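Local coordinates for protein transcriptional regulator, ROK family (PDB 1Z05) that probably binds DNA and regulates transcription, perhaps of carbohydrate-metabolism genes, as a zinc-containing ROK-family homologue of Escherichia coli Mlc, at residues H244-G249 / G285-V290; L267-I272 / K277-G282; Q294-Q299 / Q339-Y344. One frame throughout, in Å; residues are numbered along the deposited sequence. Where two conformers were deposited one is given.

Overall arrangement
The three contacts lie on one side of the chain, within the ROK family region; the first two hold a zinc-bearing loop against strand 246-252, and the third packs the helices that follow. Contact 1 joins the start of strand 246-252 to the turn leading into helix 288-291. Contact 2 is nested along the chain inside the loop that contact 1 closes, with centres about 8 Å apart, and both reach the same zinc ion. Contact 3 follows in series, about 11 Å from contact 1 and 14 Å from contact 2, centre to centre; it packs helix 293-305, the next helix after 288-291, on helix 332-356. Metal site, sheet and helices are thus tied together.

Contact 1. Residues H244-G249 / G285-V290. With ZN (zinc ion), chain B; SO4 (sulfate ion), chain D; SO4 (sulfate ion), chain C.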
loop_
_atom_site.group_PDB
_atom_site.type_symbol
_atom_site.label_atom_id
_atom_site.label_comp_id
_atom_site.label_asym_id
_atom_site.label_seq_id
_atom_site.Cartn_x
_atom_site.Cartn_y
_atom_site.Cartn_z
ATOM N N HIS A 244 9.871 -21.749 4.275
ATOM C CA HIS A 244 11.313 -21.485 4.343
ATOM C C HIS A 244 11.580 -20.103 4.931
ATOM O O HIS A 244 12.483 -19.923 5.753
ATOM C CB HIS A 244 11.953 -21.573 2.957
ATOM C CG HIS A 244 11.806 -22.911 2.303
ATOM N ND1 HIS A 244 12.619 -23.982 2.607
ATOM C CD2 HIS A 244 10.950 -23.348 1.351
ATOM C CE1 HIS A 244 12.266 -25.022 1.872
ATOM N NE2 HIS A 244 11.256 -24.662 1.101
ATOM N N GLY A 245 10.784 -19.132 4.491
ATOM C CA GLY A 245 10.809 -17.789 5.034
ATOM C C GLY A 245 9.455 -17.396 5.585
ATOM O O GLY A 245 8.510 -18.194 5.582
ATOM N N LEU A 246 9.376 -16.166 6.085
ATOM C CA LEU A 246 8.145 -15.637 6.632
ATOM C C LEU A 246 7.808 -14.372 5.887
ATOM O O LEU A 246 8.636 -13.466 5.777
ATOM C CB LEU A 246 8.275 -15.377 8.140
ATOM C CG LEU A 246 8.810 -16.649 8.808
ATOM C CD1 LEU A 246 10.248 -16.465 9.317
ATOM C CD2 LEU A 246 7.891 -17.106 9.883
ATOM N N GLY A 247 6.590 -14.331 5.366
ATOM C CA GLY A 247 6.151 -13.236 4.523
ATOM C C GLY A 247 4.693 -12.942 4.751
ATOM O O GLY A 247 3.903 -13.844 5.050
ATOM N N ALA A 248 4.345 -11.668 4.638
ATOM C CA ALA A 248 2.963 -11.259 4.695
ATOM C C ALA A 248 2.561 -10.781 3.303
ATOM O O ALA A 248 3.272 -9.988 2.682
ATOM C CB ALA A 248 2.778 -10.155 5.707
ATOM N N GLY A 249 1.431 -11.286 2.823
ATOM C CA GLY A 249 0.814 -10.792 1.607
ATOM C C GLY A 249 -0.308 -9.891 2.072
ATOM O O GLY A 249 -1.277 -10.353 2.669
ATOM N N GLY A 285 19.087 -11.878 15.775
ATOM C CA GLY A 285 17.734 -11.913 16.335
ATOM C C GLY A 285 16.575 -11.756 15.365
ATOM O O GLY A 285 15.442 -11.504 15.786
ATOM N N CYS A 286 16.858 -11.907 14.067
ATOM C CA CYS A 286 15.840 -11.856 13.012
ATOM C C CYS A 286 14.753 -12.908 13.227
ATOM O O CYS A 286 15.023 -13.978 13.776
ATOM C CB CYS A 286 16.503 -12.055 11.638
ATOM S SG CYS A 286 17.705 -10.767 11.190
ATOM N N LEU A 287 13.526 -12.614 12.800
ATOM C CA LEU A 287 12.439 -13.584 12.896
ATOM C C LEU A 287 12.789 -14.947 12.273
ATOM O O LEU A 287 12.446 -15.992 12.820
ATOM C CB LEU A 287 11.144 -13.033 12.278
ATOM C CG LEU A 287 9.891 -13.906 12.328
ATOM C CD1 LEU A 287 9.403 -14.135 13.786
ATOM C CD2 LEU A 287 8.764 -13.297 11.492
ATOM N N GLU A 288 13.468 -14.958 11.133
ATOM C CA GLU A 288 13.738 -16.256 10.515
ATOM C C GLU A 288 14.750 -17.145 11.264
ATOM O O GLU A 288 14.872 -18.330 10.955
ATOM C CB GLU A 288 14.022 -16.144 9.011
ATOM C CG GLU A 288 15.335 -15.563 8.611
ATOM C CD GLU A 288 15.557 -15.731 7.114
ATOM O OE1 GLU A 288 14.614 -15.472 6.322
ATOM O OE2 GLU A 288 16.668 -16.138 6.731
ATOM N N THR A 289 15.433 -16.585 12.264
ATOM C CA THR A 289 16.335 -17.368 13.121
ATOM C C THR A 289 15.564 -18.247 14.112
ATOM O O THR A 289 16.144 -19.150 14.724
ATOM C CB THR A 289 17.334 -16.487 13.920
ATOM O OG1 THR A 289 16.628 -15.692 14.886
ATOM C CG2 THR A 289 18.136 -15.589 12.991
ATOM N N VAL A 290 14.269 -17.974 14.281
ATOM C CA VAL A 290 13.455 -18.707 15.238
ATOM C C VAL A 290 12.173 -19.285 14.617
ATOM O O VAL A 290 11.476 -20.078 15.256
ATOM C CB VAL A 290 13.067 -17.827 16.482
ATOM C CG1 VAL A 290 14.291 -17.360 17.248
ATOM C CG2 VAL A 290 12.204 -16.623 16.072
HETATM ZN ZN ZN B . 18.330 -11.448 9.120
HETATM S S SO4 D . 9.011 -19.489 1.066
HETATM O O1 SO4 D . 7.656 -19.300 0.554
HETATM O O2 SO4 D . 9.040 -19.178 2.488
HETATM O O3 SO4 D . 9.401 -20.881 0.872
HETATM O O4 SO4 D . 9.947 -18.633 0.344
HETATM S S SO4 C . 8.966 -25.281 -2.654
HETATM O O1 SO4 C . 7.640 -25.880 -2.735
HETATM O O2 SO4 C . 9.078 -24.432 -1.478
HETATM O O3 SO4 C . 9.923 -26.384 -2.574
HETATM O O4 SO4 C . 9.217 -24.465 -3.837
HETATM O O HOH W 1 11.921 -14.788 5.656
#
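Leu-246 meets the turn at Leu-287 and Glu-288 chiefly with one methyl group. Its CD1 lies 3.7 Å from Glu-288 CA and 4.0 Å from Leu-287 CG, while further back along the side chain Leu-246 CB approaches Leu-287 CD2. No direct hydrogen bond spans the two segments; a water makes the polar link. It accepts from Leu-246 N at 2.9 Å and donates to Glu-288 OE1, also at 2.9 Å. Glu-288 CG sits between its own N and carbonyl carbon (chi1 73°), and from there the extended chain carries the carboxylate toward the start of the strand.

The second shell fixes the turn. Cys-286 O takes two bonds, from Thr-289 N at 3.0 Å and from the Thr-289 hydroxyl OG1 at 2.6 Å, the latter in the carbonyl plane. Cys-286 SG binds zinc at 2.3 Å, joining His-269, Cys-279 and Cys-281, so the residue next to Leu-287 is held by both metal and hydrogen bonds. Outside, on helix 332-356, Leu-345 packs on Leu-246, Tyr-344 and Ala-348 on Leu-287.

Ahead of the strand, Gly-245 N gives a nearly straight bond (163°) to O2 of one of two sulfates, at 2.7 Å. Both ions, probably from the crystallisation liquor, lie at the edge of the His-244 ring, the first on the CD2 side, the second weakly bonded from NE2. Arg-114, Arg-117 and Tyr-119 also bind them. This glycine-rich strand start may mark the place where phosphate is bound in related ROK sugar kinases of the ASKHA superfamily, here beside the family's zinc loop.

Contact 2. Residues L267-I272 / K277-G282; sequences LGHIQI and KRCHCG. With ZN (zinc ion), chain B.
The zinc site of the ROK family, with its Cys-X-Cys-Gly-X-X-Gly-Cys sequence, is assembled here from two nearby pieces of loop. His-269 binds the metal through ND1 at 2.1 Å, Cys-281 SG at 2.3 Å and Cys-279 SG at 2.5 Å; Cys-286 supplies the fourth ligand. With CG anti to the carbonyl carbon (chi1 -55°), the imidazole is directed toward the ion and offers ND1. Around that ring the two sulfurs take different places: Cys-279 SG lies at the edge, 3.6 Å from His-269 CE1, whereas Cys-281 SG approaches obliquely. The His-280 ring lies obliquely against that of His-269, with centroids 5.2 Å apart and planes at 79°.

A type I turn from Cys-279 to Gly-282, closed by a Gly-282 N to Cys-279 O bond of 2.9 Å, lets two thiolates of one short sequence face a single ion. Within it, Cys-281 N points almost straight at Cys-279 SG, a long and weak bond. Asn-354 of the second subunit packs on His-269, so the site borders the dimer interface. Three cysteine sulfurs and one imidazole nitrogen would probably leave the centre with net negative charge, a ligand set usual in structural zinc sites.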
loop_
_atom_site.group_PDB
_atom_site.type_symbol
_atom_site.label_atom_id
_atom_site.label_comp_id
_atom_site.label_asym_id
_atom_site.label_seq_id
_atom_site.Cartn_x
_atom_site.Cartn_y
_atom_site.Cartn_z
ATOM N N LEU A 267 8.786 -10.447 6.299
ATOM C CA LEU A 267 8.881 -10.446 7.768
ATOM C C LEU A 267 10.167 -11.020 8.354
ATOM O O LEU A 267 10.460 -10.808 9.532
ATOM C CB LEU A 267 7.695 -11.219 8.373
ATOM C CG LEU A 267 6.293 -10.798 7.958
ATOM C CD1 LEU A 267 5.295 -11.766 8.525
ATOM C CD2 LEU A 267 6.018 -9.393 8.452
ATOM N N GLY A 268 10.919 -11.762 7.549
ATOM C CA GLY A 268 11.996 -12.611 8.071
ATOM C C GLY A 268 13.158 -11.908 8.745
ATOM O O GLY A 268 13.865 -12.514 9.555
ATOM N N HIS A 269 13.375 -10.642 8.406
ATOM C CA HIS A 269 14.496 -9.896 8.979
ATOM C C HIS A 269 14.106 -8.794 9.956
ATOM O O HIS A 269 14.923 -7.939 10.302
ATOM C CB HIS A 269 15.462 -9.445 7.894
ATOM C CG HIS A 269 15.957 -10.582 7.058
ATOM N ND1 HIS A 269 16.985 -11.409 7.464
ATOM C CD2 HIS A 269 15.516 -11.077 5.876
ATOM C CE1 HIS A 269 17.182 -12.340 6.544
ATOM N NE2 HIS A 269 16.304 -12.161 5.573
ATOM N N ILE A 270 12.851 -8.824 10.398
ATOM C CA ILE A 270 12.427 -8.033 11.545
ATOM C C ILE A 270 13.095 -8.625 12.790
ATOM O O ILE A 270 12.988 -9.825 13.048
ATOM C CB ILE A 270 10.879 -8.014 11.699
ATOM C CG1 ILE A 270 10.225 -7.353 10.478
ATOM C CG2 ILE A 270 10.467 -7.303 13.010
ATOM C CD1 ILE A 270 8.706 -7.577 10.361
ATOM N N GLN A 271 13.809 -7.787 13.538
ATOM C CA GLN A 271 14.445 -8.217 14.784
ATOM C C GLN A 271 13.380 -8.466 15.852
ATOM O O GLN A 271 12.683 -7.547 16.257
ATOM C CB GLN A 271 15.475 -7.197 15.273
ATOM C CG GLN A 271 16.379 -7.763 16.365
ATOM C CD GLN A 271 17.323 -6.740 16.932
ATOM O OE1 GLN A 271 16.924 -5.884 17.717
ATOM N NE2 GLN A 271 18.595 -6.832 16.555
ATOM N N ILE A 272 13.230 -9.716 16.276
ATOM C CA ILE A 272 12.247 -10.059 17.316
ATOM C C ILE A 272 12.909 -10.421 18.643
ATOM O O ILE A 272 12.248 -10.455 19.687
ATOM C CB ILE A 272 11.246 -11.182 16.888
ATOM C CG1 ILE A 272 11.930 -12.267 16.058
ATOM C CG2 ILE A 272 10.042 -10.596 16.138
ATOM C CD1 ILE A 272 12.711 -13.254 16.857
ATOM N N LYS A 277 20.183 -15.169 17.978
ATOM C CA LYS A 277 21.100 -15.854 17.063
ATOM C C LYS A 277 21.488 -15.000 15.866
ATOM O O LYS A 277 20.684 -14.205 15.376
ATOM C CB LYS A 277 20.462 -17.148 16.548
ATOM C CG LYS A 277 20.914 -18.408 17.268
ATOM C CD LYS A 277 20.019 -19.599 16.925
ATOM C CE LYS A 277 18.811 -19.683 17.860
ATOM N NZ LYS A 277 19.196 -20.032 19.262
ATOM N N ARG A 278 22.717 -15.188 15.390
ATOM C CA ARG A 278 23.176 -14.532 14.174
ATOM C C ARG A 278 22.423 -15.100 12.969
ATOM O O ARG A 278 22.283 -16.318 12.823
ATOM C CB ARG A 278 24.695 -14.678 14.003
ATOM C CG ARG A 278 25.250 -13.950 12.781
ATOM C CD ARG A 278 26.665 -13.450 13.006
ATOM N NE ARG A 278 26.982 -12.370 12.071
ATOM C CZ ARG A 278 28.079 -11.618 12.116
ATOM N NH1 ARG A 278 28.997 -11.811 13.058
ATOM N NH2 ARG A 278 28.260 -10.665 11.210
ATOM N N CYS A 279 21.911 -14.198 12.138
ATOM C CA CYS A 279 21.180 -14.550 10.935
ATOM C C CYS A 279 22.145 -14.630 9.765
ATOM O O CYS A 279 23.240 -14.078 9.826
ATOM C CB CYS A 279 20.113 -13.485 10.669
ATOM S SG CYS A 279 18.993 -13.810 9.298
ATOM N N HIS A 280 21.731 -15.299 8.691
ATOM C CA HIS A 280 22.526 -15.363 7.466
ATOM C C HIS A 280 22.809 -13.968 6.894
ATOM O O HIS A 280 23.788 -13.779 6.169
ATOM C CB HIS A 280 21.849 -16.259 6.417
ATOM C CG HIS A 280 20.763 -15.580 5.640
ATOM N ND1 HIS A 280 19.426 -15.749 5.926
ATOM C CD2 HIS A 280 20.817 -14.737 4.580
ATOM C CE1 HIS A 280 18.703 -15.039 5.078
ATOM N NE2 HIS A 280 19.522 -14.409 4.256
ATOM N N CYS A 281 21.953 -13.002 7.232
ATOM C CA CYS A 281 22.123 -11.611 6.795
ATOM C C CYS A 281 23.246 -10.882 7.544
ATOM O O CYS A 281 23.710 -9.827 7.108
ATOM C CB CYS A 281 20.797 -10.844 6.902
ATOM S SG CYS A 281 20.305 -10.365 8.568
ATOM N N GLY A 282 23.690 -11.451 8.661
ATOM C CA GLY A 282 24.812 -10.890 9.424
ATOM C C GLY A 282 24.367 -10.164 10.677
ATOM O O GLY A 282 25.162 -9.938 11.588
HETATM ZN ZN ZN B . 18.330 -11.448 9.120
#

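Contact 3. Residues Q294-Q299 / Q339-Y344; sequences QAIRDQ and QQLGRY. With SO4 (sulfate ion), chain H.
Two helical segments, 294-299 and 339-344, come closest at Ile-296 and Leu-341, whose CA atoms are 7.7 Å apart. There the apolar part of the contact is made by the end methyl of Ile-296: its CD1 lies 3.8 Å from Leu-341 CD1 and also near Leu-341 CB, the two side chains crossing at about a right angle. Leu-341 CG is anti to the backbone N (chi1 174°), which brings CD1 to the isoleucine.

Beside this, Gln-299, about one turn after Ile-296, and Gln-340, next to Leu-341, extend from opposite directions until their amides lie nearly parallel, with planes 13° apart. Gln-299 OE1 and Gln-340 NE2 are 3.4 Å apart, but the angle is too poor for a hydrogen bond. Two waters do the joining instead. One donates to both carbonyls, at 3.0 Å from Gln-299 OE1 and 2.9 Å from Gln-340 OE1; the other accepts from Gln-299 NE2 at 3.0 Å and, weakly, from Gln-340 NE2. A further bond from Gln-299 NE2 to Val-290 O supports the modelled amide orientation. The bridges through Gln-340 are those of one of its two conformers and are tentative; Ile-296 too has a second conformer.

A sulfate, probably from the crystallisation liquor, lies beside helix 332-356. Arg-343 NE bonds to its O2 at 2.8 Å (143°), and O1 of the same ion stands over a face of the Tyr-344 ring.

In the fold, Ile-320 and Ile-323 of helix 320-328 pack on Ile-296, and Leu-374 of helix 371-385 on Leu-341. Ala-291 of helix 288-291 touches Leu-341 as well, while Val-290 of that helix rests on Tyr-344, which extends the packing toward the zinc loop.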
loop_
_atom_site.group_PDB
_atom_site.type_symbol
_atom_site.label_atom_id
_atom_site.label_comp_id
_atom_site.label_asym_id
_atom_site.label_seq_id
_atom_site.Cartn_x
_atom_site.Cartn_y
_atom_site.Cartn_z
ATOM N N GLN A 294 13.580 -24.592 9.066
ATOM C CA GLN A 294 14.871 -25.084 9.557
ATOM C C GLN A 294 15.104 -24.759 11.037
ATOM O O GLN A 294 15.585 -25.607 11.790
ATOM C CB GLN A 294 16.015 -24.534 8.694
ATOM C CG GLN A 294 17.422 -25.027 9.058
ATOM C CD GLN A 294 17.678 -26.471 8.648
ATOM O OE1 GLN A 294 17.225 -27.412 9.306
ATOM N NE2 GLN A 294 18.426 -26.650 7.567
ATOM N N ALA A 295 14.759 -23.538 11.451
ATOM C CA ALA A 295 14.957 -23.111 12.836
ATOM C C ALA A 295 14.106 -23.923 13.826
ATOM O O ALA A 295 14.559 -24.228 14.929
ATOM C CB ALA A 295 14.676 -21.603 12.989
ATOM N N ILE A 296 12.883 -24.261 13.426
ATOM C CA ILE A 296 11.995 -25.079 14.262
ATOM C C ILE A 296 12.554 -26.496 14.423
ATOM O O ILE A 296 12.667 -27.003 15.545
ATOM C CB ILE A 296 10.549 -25.104 13.700
ATOM C CG1 ILE A 296 9.924 -23.699 13.741
ATOM C CG2 ILE A 296 9.676 -26.127 14.442
ATOM C CD1 ILE A 296 9.930 -23.029 15.114
ATOM N N ARG A 297 12.912 -27.119 13.301
ATOM C CA ARG A 297 13.538 -28.457 13.306
ATOM C C ARG A 297 14.818 -28.479 14.145
ATOM O O ARG A 297 15.039 -29.404 14.927
ATOM C CB ARG A 297 13.828 -28.944 11.881
ATOM C CG ARG A 297 12.582 -29.156 11.027
ATOM C CD ARG A 297 12.892 -29.865 9.697
ATOM N NE ARG A 297 14.008 -29.264 8.960
ATOM C CZ ARG A 297 13.887 -28.474 7.895
ATOM N NH1 ARG A 297 12.691 -28.166 7.405
ATOM N NH2 ARG A 297 14.978 -27.991 7.313
ATOM N N ASP A 298 15.645 -27.450 13.985
ATOM C CA ASP A 298 16.866 -27.301 14.776
ATOM C C ASP A 298 16.609 -27.156 16.280
ATOM O O ASP A 298 17.408 -27.627 17.083
ATOM C CB ASP A 298 17.687 -26.103 14.284
ATOM C CG ASP A 298 18.413 -26.372 12.967
ATOM O OD1 ASP A 298 18.356 -27.508 12.442
ATOM O OD2 ASP A 298 19.051 -25.427 12.452
ATOM N N GLN A 299 15.516 -26.490 16.654
ATOM C CA GLN A 299 15.155 -26.319 18.064
ATOM C C GLN A 299 14.798 -27.660 18.691
ATOM O O GLN A 299 15.257 -27.988 19.782
ATOM C CB GLN A 299 13.970 -25.366 18.213
ATOM C CG GLN A 299 14.340 -23.893 18.246
ATOM C CD GLN A 299 13.124 -22.994 18.124
ATOM O OE1 GLN A 299 12.102 -23.219 18.782
ATOM N NE2 GLN A 299 13.227 -21.968 17.283
ATOM N N GLN A 339 4.110 -23.613 20.504
ATOM C CA GLN A 339 3.665 -22.434 21.263
ATOM C C GLN A 339 4.694 -21.310 21.177
ATOM O O GLN A 339 4.330 -20.161 20.949
ATOM C CB GLN A 339 3.306 -22.784 22.721
ATOM C CG GLN A 339 2.042 -23.630 22.824
ATOM C CD GLN A 339 1.786 -24.163 24.222
ATOM O OE1 GLN A 339 2.704 -24.269 25.042
ATOM N NE2 GLN A 339 0.535 -24.516 24.494
ATOM N N GLN A 340 5.970 -21.650 21.333
ATOM C CA GLN A 340 7.054 -20.681 21.188
ATOM C C GLN A 340 7.074 -20.040 19.793
ATOM O O GLN A 340 7.264 -18.833 19.660
ATOM C CB GLN A 340 8.399 -21.340 21.494
ATOM C CG GLN A 340 9.565 -20.370 21.541
ATOM C CD GLN A 340 10.889 -21.052 21.840
ATOM O OE1 GLN A 340 10.991 -21.877 22.749
ATOM N NE2 GLN A 340 11.914 -20.700 21.074
ATOM N N LEU A 341 6.880 -20.864 18.764
ATOM C CA LEU A 341 6.734 -20.383 17.389
ATOM C C LEU A 341 5.580 -19.381 17.279
ATOM O O LEU A 341 5.742 -18.311 16.693
ATOM C CB LEU A 341 6.498 -21.551 16.427
ATOM C CG LEU A 341 6.180 -21.196 14.967
ATOM C CD1 LEU A 341 7.317 -20.444 14.293
ATOM C CD2 LEU A 341 5.853 -22.462 14.181
ATOM N N GLY A 342 4.426 -19.742 17.836
ATOM C CA GLY A 342 3.254 -18.866 17.880
ATOM C C GLY A 342 3.499 -17.518 18.535
ATOM O O GLY A 342 2.995 -16.497 18.074
ATOM N N ARG A 343 4.276 -17.507 19.616
ATOM C CA ARG A 343 4.621 -16.256 20.283
ATOM C C ARG A 343 5.409 -15.312 19.378
ATOM O O ARG A 343 5.106 -14.118 19.300
ATOM C CB ARG A 343 5.341 -16.516 21.620
ATOM C CG ARG A 343 4.387 -17.114 22.677
ATOM C CD ARG A 343 4.938 -17.055 24.099
ATOM N NE ARG A 343 6.169 -17.837 24.242
ATOM C CZ ARG A 343 6.206 -19.143 24.497
ATOM N NH1 ARG A 343 5.080 -19.833 24.650
ATOM N NH2 ARG A 343 7.371 -19.757 24.616
ATOM N N TYR A 344 6.393 -15.861 18.672
ATOM C CA TYR A 344 7.201 -15.083 17.743
ATOM C C TYR A 344 6.404 -14.606 16.525
ATOM O O TYR A 344 6.546 -13.459 16.104
ATOM C CB TYR A 344 8.424 -15.881 17.305
ATOM C CG TYR A 344 9.522 -15.962 18.348
ATOM C CD1 TYR A 344 10.073 -14.804 18.899
ATOM C CD2 TYR A 344 10.041 -17.194 18.745
ATOM C CE1 TYR A 344 11.098 -14.871 19.845
ATOM C CE2 TYR A 344 11.075 -17.273 19.682
ATOM C CZ TYR A 344 11.593 -16.109 20.225
ATOM O OH TYR A 344 12.608 -16.173 21.151
HETATM S S SO4 H . 9.050 -15.825 23.653
HETATM O O1 SO4 H . 8.665 -14.974 22.528
HETATM O O2 SO4 H . 7.995 -15.806 24.660
HETATM O O3 SO4 H . 9.259 -17.196 23.195
HETATM O O4 SO4 H . 10.286 -15.315 24.242
HETATM O O HOH W 2 11.860 -24.326 21.534
HETATM O O HOH W 3 10.772 -20.451 17.937
#